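PDB 2WGP: DUAL specificity protein phosphatase 14 from Homo sapiens, which removes phosphate from tyrosine, serine and threonine residues of proteins, inactivating the MAP kinases ERK, JNK and p38 and restraining T-cell receptor signalling through TAB1. Local coordinates for residues L46-G51 with P68-V73; D94-V99 with T106-A111. All coordinates share one frame; numbering follows the deposited sequence.

Contact 1 (L46-G51 with P68-V73); sequences LLQARG and PQFEYV
Leu47 and Phe70 form the apolar heart of this contact, crossing at about a right angle. The ring's CZ comes against the leucine at CB, with Leu47 CB 3.7 Å from Phe70 CZ, while the CD1 methyl settles over one face of the ring, offset toward its rim. This CH-pi contact places Leu47 CD1 4.3 Å from the centroid of the Phe70 ring and 23° off its normal. The opposite face is covered from within its own segment by Gln69 CB, which sits over the ring centre, and the aromatic plane is thus held between two aliphatic groups. With CG anti to its carbonyl carbon (chi1 -44°), Phe70 reaches across to the helix, and its side chain also touches Ile55 of strand 54-57. An alanine here would probably strip the Leu47 methyl of its aromatic partner and open a gap between the helix and the loop leading into strand 71-74.

Nearer the surface, Gln48 meets both Phe70 and Gln69: Gln48 CG lies 4.2 Å from Phe70 CZ, and the extended chain brings Gln48 NE2 within 3.5 Å of Gln69 CG. The two amide planes stand 73° apart, and the approach is nitrogen to aliphatic carbon.

Hydrogen bonds shape the helix end. Arg50 folds back to donate from NH1 to Leu46 O at 3.0 Å, and Gly51 N reaches Gln48 O at 2.9 Å, part of a Schellman motif in which the positive phi of Gly51 ends the helix and turns the chain toward strand 54-57. Helix 44-49 belongs to the helical connection of the right-handed beta-alpha-beta crossover from strand 33-36 to strand 54-57, and it packs here on the loop that leads into strand 71-74, outermost in the sheet of this chain, in the alpha/beta fold of the dual-specificity phosphatase catalytic domain.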
loop_
_atom_site.group_PDB
_atom_site.type_symbol
_atom_site.label_atom_id
_atom_site.label_comp_id
_atom_site.label_asym_id
_atom_site.label_seq_id
_atom_site.Cartn_x
_atom_site.Cartn_y
_atom_site.Cartn_z
ATOM N N LEU A 46 -27.195 -10.844 35.693
ATOM C CA LEU A 46 -27.038 -11.804 34.598
ATOM C C LEU A 46 -25.712 -12.555 34.708
ATOM O O LEU A 46 -25.662 -13.775 34.538
ATOM C CB LEU A 46 -27.124 -11.077 33.239
ATOM C CG LEU A 46 -27.078 -11.906 31.948
ATOM C CD1 LEU A 46 -28.478 -12.291 31.540
ATOM C CD2 LEU A 46 -26.419 -11.114 30.819
ATOM N N LEU A 47 -24.634 -11.835 34.997
ATOM C CA LEU A 47 -23.325 -12.463 35.106
ATOM C C LEU A 47 -23.198 -13.341 36.370
ATOM O O LEU A 47 -22.644 -14.450 36.306
ATOM C CB LEU A 47 -22.216 -11.408 35.057
ATOM C CG LEU A 47 -22.176 -10.467 33.840
ATOM C CD1 LEU A 47 -20.978 -9.574 33.963
ATOM C CD2 LEU A 47 -22.165 -11.203 32.488
ATOM N N GLN A 48 -23.715 -12.861 37.502
ATOM C CA GLN A 48 -23.751 -13.656 38.743
ATOM C C GLN A 48 -24.522 -14.963 38.553
ATOM O O GLN A 48 -24.092 -16.021 39.016
ATOM C CB GLN A 48 -24.351 -12.841 39.892
ATOM C CG GLN A 48 -23.436 -11.728 40.379
ATOM C CD GLN A 48 -23.975 -11.012 41.614
ATOM O OE1 GLN A 48 -25.150 -10.605 41.666
ATOM N NE2 GLN A 48 -23.123 -10.865 42.614
ATOM N N ALA A 49 -25.634 -14.884 37.817
ATOM C CA ALA A 49 -26.453 -16.057 37.500
ATOM C C ALA A 49 -25.640 -17.131 36.759
ATOM O O ALA A 49 -25.939 -18.308 36.861
ATOM C CB ALA A 49 -27.669 -15.644 36.684
ATOM N N ARG A 50 -24.604 -16.715 36.033
ATOM C CA ARG A 50 -23.717 -17.627 35.292
ATOM C C ARG A 50 -22.434 -17.986 36.032
ATOM O O ARG A 50 -21.575 -18.674 35.477
ATOM C CB ARG A 50 -23.379 -16.998 33.936
ATOM C CG ARG A 50 -24.564 -17.062 32.990
ATOM C CD ARG A 50 -24.577 -15.922 31.997
ATOM N NE ARG A 50 -25.693 -16.092 31.070
ATOM C CZ ARG A 50 -26.971 -15.863 31.371
ATOM N NH1 ARG A 50 -27.323 -15.389 32.566
ATOM N NH2 ARG A 50 -27.904 -16.092 30.450
ATOM N N GLY A 51 -22.294 -17.498 37.268
ATOM C CA GLY A 51 -21.090 -17.725 38.060
ATOM C C GLY A 51 -19.844 -17.028 37.542
ATOM O O GLY A 51 -18.728 -17.426 37.866
ATOM N N PRO A 68 -17.716 -4.362 42.125
ATOM C CA PRO A 68 -16.768 -5.032 43.030
ATOM C C PRO A 68 -16.753 -6.559 42.895
ATOM O O PRO A 68 -15.751 -7.197 43.192
ATOM C CB PRO A 68 -17.258 -4.618 44.432
ATOM C CG PRO A 68 -18.110 -3.399 44.207
ATOM C CD PRO A 68 -18.756 -3.631 42.874
ATOM N N GLN A 69 -17.859 -7.114 42.419
ATOM C CA GLN A 69 -18.060 -8.562 42.316
ATOM C C GLN A 69 -17.171 -9.244 41.291
ATOM O O GLN A 69 -17.037 -10.467 41.304
ATOM C CB GLN A 69 -19.519 -8.869 41.962
ATOM C CG GLN A 69 -20.481 -8.610 43.099
ATOM C CD GLN A 69 -20.713 -7.139 43.352
ATOM O OE1 GLN A 69 -20.586 -6.321 42.449
ATOM N NE2 GLN A 69 -21.048 -6.793 44.601
ATOM N N PHE A 70 -16.613 -8.480 40.364
ATOM C CA PHE A 70 -15.837 -9.073 39.293
ATOM C C PHE A 70 -14.449 -8.530 39.296
ATOM O O PHE A 70 -14.213 -7.380 39.678
ATOM C CB PHE A 70 -16.497 -8.849 37.913
ATOM C CG PHE A 70 -17.965 -9.095 37.910
ATOM C CD1 PHE A 70 -18.471 -10.388 38.048
ATOM C CD2 PHE A 70 -18.857 -8.032 37.781
ATOM C CE1 PHE A 70 -19.864 -10.626 38.050
ATOM C CE2 PHE A 70 -20.241 -8.253 37.788
ATOM C CZ PHE A 70 -20.737 -9.556 37.919
ATOM N N GLU A 71 -13.540 -9.385 38.858
ATOM C CA GLU A 71 -12.209 -9.002 38.469
ATOM C C GLU A 71 -12.301 -8.521 37.028
ATOM O O GLU A 71 -13.034 -9.089 36.238
ATOM C CB GLU A 71 -11.310 -10.232 38.579
ATOM C CG GLU A 71 -9.893 -10.034 38.171
ATOM C CD GLU A 71 -9.117 -11.338 38.175
ATOM O OE1 GLU A 71 -7.895 -11.269 37.983
ATOM O OE2 GLU A 71 -9.722 -12.422 38.356
ATOM N N TYR A 72 -11.591 -7.457 36.679
ATOM C CA TYR A 72 -11.645 -6.924 35.313
ATOM C C TYR A 72 -10.273 -6.960 34.662
ATOM O O TYR A 72 -9.261 -6.602 35.307
ATOM C CB TYR A 72 -12.147 -5.472 35.309
ATOM C CG TYR A 72 -13.609 -5.318 35.578
ATOM C CD1 TYR A 72 -14.100 -5.332 36.879
ATOM C CD2 TYR A 72 -14.510 -5.143 34.541
ATOM C CE1 TYR A 72 -15.429 -5.183 37.135
ATOM C CE2 TYR A 72 -15.853 -5.024 34.788
ATOM C CZ TYR A 72 -16.313 -5.039 36.087
ATOM O OH TYR A 72 -17.650 -4.894 36.351
ATOM N N VAL A 73 -10.251 -7.361 33.387
ATOM C CA VAL A 73 -9.051 -7.339 32.547
ATOM C C VAL A 73 -9.355 -6.575 31.249
ATOM O O VAL A 73 -10.216 -6.963 30.490
ATOM C CB VAL A 73 -8.567 -8.759 32.186
ATOM C CG1 VAL A 73 -7.308 -8.697 31.299
ATOM C CG2 VAL A 73 -8.310 -9.595 33.467
#

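Contact 2 (D94-V99 with T106-A111). With PO4 (phosphate ion), chain C.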
loop_
_atom_site.group_PDB
_atom_site.type_symbol
_atom_site.label_atom_id
_atom_site.label_comp_id
_atom_site.label_asym_id
_atom_site.label_seq_id
_atom_site.Cartn_x
_atom_site.Cartn_y
_atom_site.Cartn_z
ATOM N N ASP A 94 -4.478 -17.932 28.910
ATOM C CA ASP A 94 -3.949 -18.279 30.240
ATOM C C ASP A 94 -4.832 -17.769 31.395
ATOM O O ASP A 94 -5.022 -18.475 32.380
ATOM C CB ASP A 94 -2.518 -17.761 30.396
ATOM C CG ASP A 94 -1.528 -18.491 29.512
ATOM O OD1 ASP A 94 -1.915 -19.481 28.846
ATOM O OD2 ASP A 94 -0.347 -18.078 29.498
ATOM N N LYS A 95 -5.371 -16.565 31.259
ATOM C CA LYS A 95 -6.267 -15.997 32.280
ATOM C C LYS A 95 -7.585 -16.783 32.408
ATOM O O LYS A 95 -7.996 -17.149 33.518
ATOM C CB LYS A 95 -6.539 -14.514 32.008
ATOM C CG LYS A 95 -7.437 -13.843 33.060
ATOM C CD LYS A 95 -6.864 -13.953 34.457
ATOM C CE LYS A 95 -7.630 -13.127 35.477
ATOM N NZ LYS A 95 -6.970 -13.255 36.854
ATOM N N ILE A 96 -8.194 -17.095 31.261
ATOM C CA ILE A 96 -9.404 -17.919 31.228
ATOM C C ILE A 96 -9.119 -19.246 31.924
ATOM O O ILE A 96 -9.930 -19.694 32.723
ATOM C CB ILE A 96 -9.963 -18.167 29.784
ATOM C CG1 ILE A 96 -10.379 -16.838 29.129
ATOM C CG2 ILE A 96 -11.181 -19.115 29.838
ATOM C CD1 ILE A 96 -10.475 -16.853 27.540
ATOM N N HIS A 97 -7.968 -19.844 31.626
ATOM C CA HIS A 97 -7.570 -21.125 32.223
ATOM C C HIS A 97 -7.344 -20.990 33.735
ATOM O O HIS A 97 -7.798 -21.828 34.511
ATOM C CB HIS A 97 -6.309 -21.657 31.517
ATOM C CG HIS A 97 -5.807 -22.966 32.051
ATOM N ND1 HIS A 97 -6.490 -24.147 31.871
ATOM C CD2 HIS A 97 -4.692 -23.280 32.751
ATOM C CE1 HIS A 97 -5.819 -25.135 32.435
ATOM N NE2 HIS A 97 -4.722 -24.636 32.975
ATOM N N SER A 98 -6.621 -19.942 34.134
ATOM C CA SER A 98 -6.342 -19.649 35.563
ATOM C C SER A 98 -7.645 -19.511 36.360
ATOM O O SER A 98 -7.783 -20.073 37.442
ATOM C CB SER A 98 -5.551 -18.344 35.693
ATOM O OG SER A 98 -5.418 -18.017 37.064
ATOM N N VAL A 99 -8.583 -18.727 35.827
ATOM C CA VAL A 99 -9.891 -18.505 36.465
ATOM C C VAL A 99 -10.684 -19.805 36.598
ATOM O O VAL A 99 -11.234 -20.121 37.661
ATOM C CB VAL A 99 -10.716 -17.448 35.667
ATOM C CG1 VAL A 99 -12.177 -17.429 36.124
ATOM C CG2 VAL A 99 -10.082 -16.091 35.856
ATOM N N THR A 106 -15.204 -16.818 33.198
ATOM C CA THR A 106 -14.819 -15.597 32.524
ATOM C C THR A 106 -15.816 -15.228 31.426
ATOM O O THR A 106 -16.244 -16.076 30.643
ATOM C CB THR A 106 -13.378 -15.733 31.931
ATOM O OG1 THR A 106 -12.444 -16.044 32.990
ATOM C CG2 THR A 106 -12.955 -14.452 31.236
ATOM N N LEU A 107 -16.167 -13.942 31.375
ATOM C CA LEU A 107 -16.812 -13.366 30.225
ATOM C C LEU A 107 -15.797 -12.579 29.419
ATOM O O LEU A 107 -15.152 -11.652 29.932
ATOM C CB LEU A 107 -17.953 -12.458 30.622
ATOM C CG LEU A 107 -18.557 -11.624 29.489
ATOM C CD1 LEU A 107 -19.398 -12.499 28.511
ATOM C CD2 LEU A 107 -19.396 -10.496 30.122
ATOM N N VAL A 108 -15.632 -12.963 28.163
ATOM C CA VAL A 108 -14.838 -12.175 27.233
ATOM C C VAL A 108 -15.846 -11.426 26.384
ATOM O O VAL A 108 -16.653 -12.059 25.659
ATOM C CB VAL A 108 -13.886 -13.005 26.341
ATOM C CG1 VAL A 108 -13.067 -12.049 25.440
ATOM C CG2 VAL A 108 -12.952 -13.954 27.198
ATOM N N HIS A 109 -15.829 -10.094 26.497
ATOM C CA HIS A 109 -16.762 -9.253 25.744
ATOM C C HIS A 109 -16.026 -8.259 24.866
ATOM O O HIS A 109 -14.864 -7.890 25.129
ATOM C CB HIS A 109 -17.808 -8.543 26.640
ATOM C CG HIS A 109 -17.342 -7.264 27.285
ATOM N ND1 HIS A 109 -17.297 -6.052 26.615
ATOM C CD2 HIS A 109 -16.955 -7.006 28.558
ATOM C CE1 HIS A 109 -16.871 -5.116 27.447
ATOM N NE2 HIS A 109 -16.656 -5.666 28.630
ATOM N N CYS A 110 -16.704 -7.832 23.815
ATOM C CA CYS A 110 -16.246 -6.700 23.011
ATOM C C CYS A 110 -17.439 -5.744 22.899
ATOM O O CYS A 110 -18.145 -5.547 23.893
ATOM C CB CYS A 110 -15.686 -7.199 21.678
ATOM S SG CYS A 110 -16.674 -8.417 20.797
ATOM N N ALA A 111 -17.683 -5.150 21.728
ATOM C CA ALA A 111 -18.825 -4.260 21.519
ATOM C C ALA A 111 -19.991 -5.073 20.955
ATOM O O ALA A 111 -21.017 -5.230 21.600
ATOM C CB ALA A 111 -18.459 -3.100 20.559
HETATM P P PO4 C . -16.463 -6.318 17.696
HETATM O O1 PO4 C . -14.995 -6.609 17.827
HETATM O O2 PO4 C . -17.044 -5.323 18.661
HETATM O O3 PO4 C . -17.249 -7.608 17.920
HETATM O O4 PO4 C . -16.788 -5.855 16.275
HETATM O O HOH W 1 -12.536 -18.849 33.109
#
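Thr106 opens the strand that runs into the phosphate-binding P-loop, and its side chain is turned toward Val99 and Ile96 of helix 89-101. The short helix and strand segments run antiparallel, their axes 9.4 Å apart at 156°, as expected where the helix of a beta-alpha-beta crossover from strand 71-74 returns to the central strand 106-109.

From Thr106 CB, the two branches part. OG1 stands beside the backbone N (chi1 -58°), close over the valine, with Val99 CG1 3.4 Å from Thr106 OG1. Thr106 OG1 is also 2.8 Å from a water oxygen, and this water donates to Ile96 O, so the buried hydroxyl is bridged to the helix through solvent. The other branch, Thr106 CG2, meets Ile96 at its CG1. Beyond CG1 the isoleucine runs on along the strand to Val108, where Ile96 CD1 lies 3.8 Å from Val108 CG2; Leu33 and Tyr124 also touch Ile96.

The strand then delivers Cys110, the residue that forms the phosphocysteine intermediate, to a phosphate ion, probably from the crystallisation liquor, that occupies the active site. Backbone N atoms of Ala112, Val114 and Ser115, together with Arg116 NE, hold this anion. Just before the cysteine, His109 makes an almost straight bond in its ring plane, His109 ND1 to Cys110 O at 2.9 Å, and Ala111 N donates to phosphate O2 at 3.1 Å.

Overall arrangement
Contact 1 closes before contact 2 opens along the chain, and their centres lie about 11 Å apart in one catalytic domain, on the same five-stranded mixed sheet. Strand 71-74, outermost in the sheet of this chain, is followed by helix 89-101, so the second segment of contact 1 and the first of contact 2 lie on consecutive elements. The two meet at a salt bridge, Glu71 OE1 to Lys95 NZ. Leu47 CD2 also packs 3.7 Å from Leu107 CD2; since Leu107 turns away from helix 89-101, helices 44-49 and 89-101 cover opposite faces of the sheet. Between them runs strand 106-109, which leads to the catalytic cysteine, while contact 1 lies away from that site.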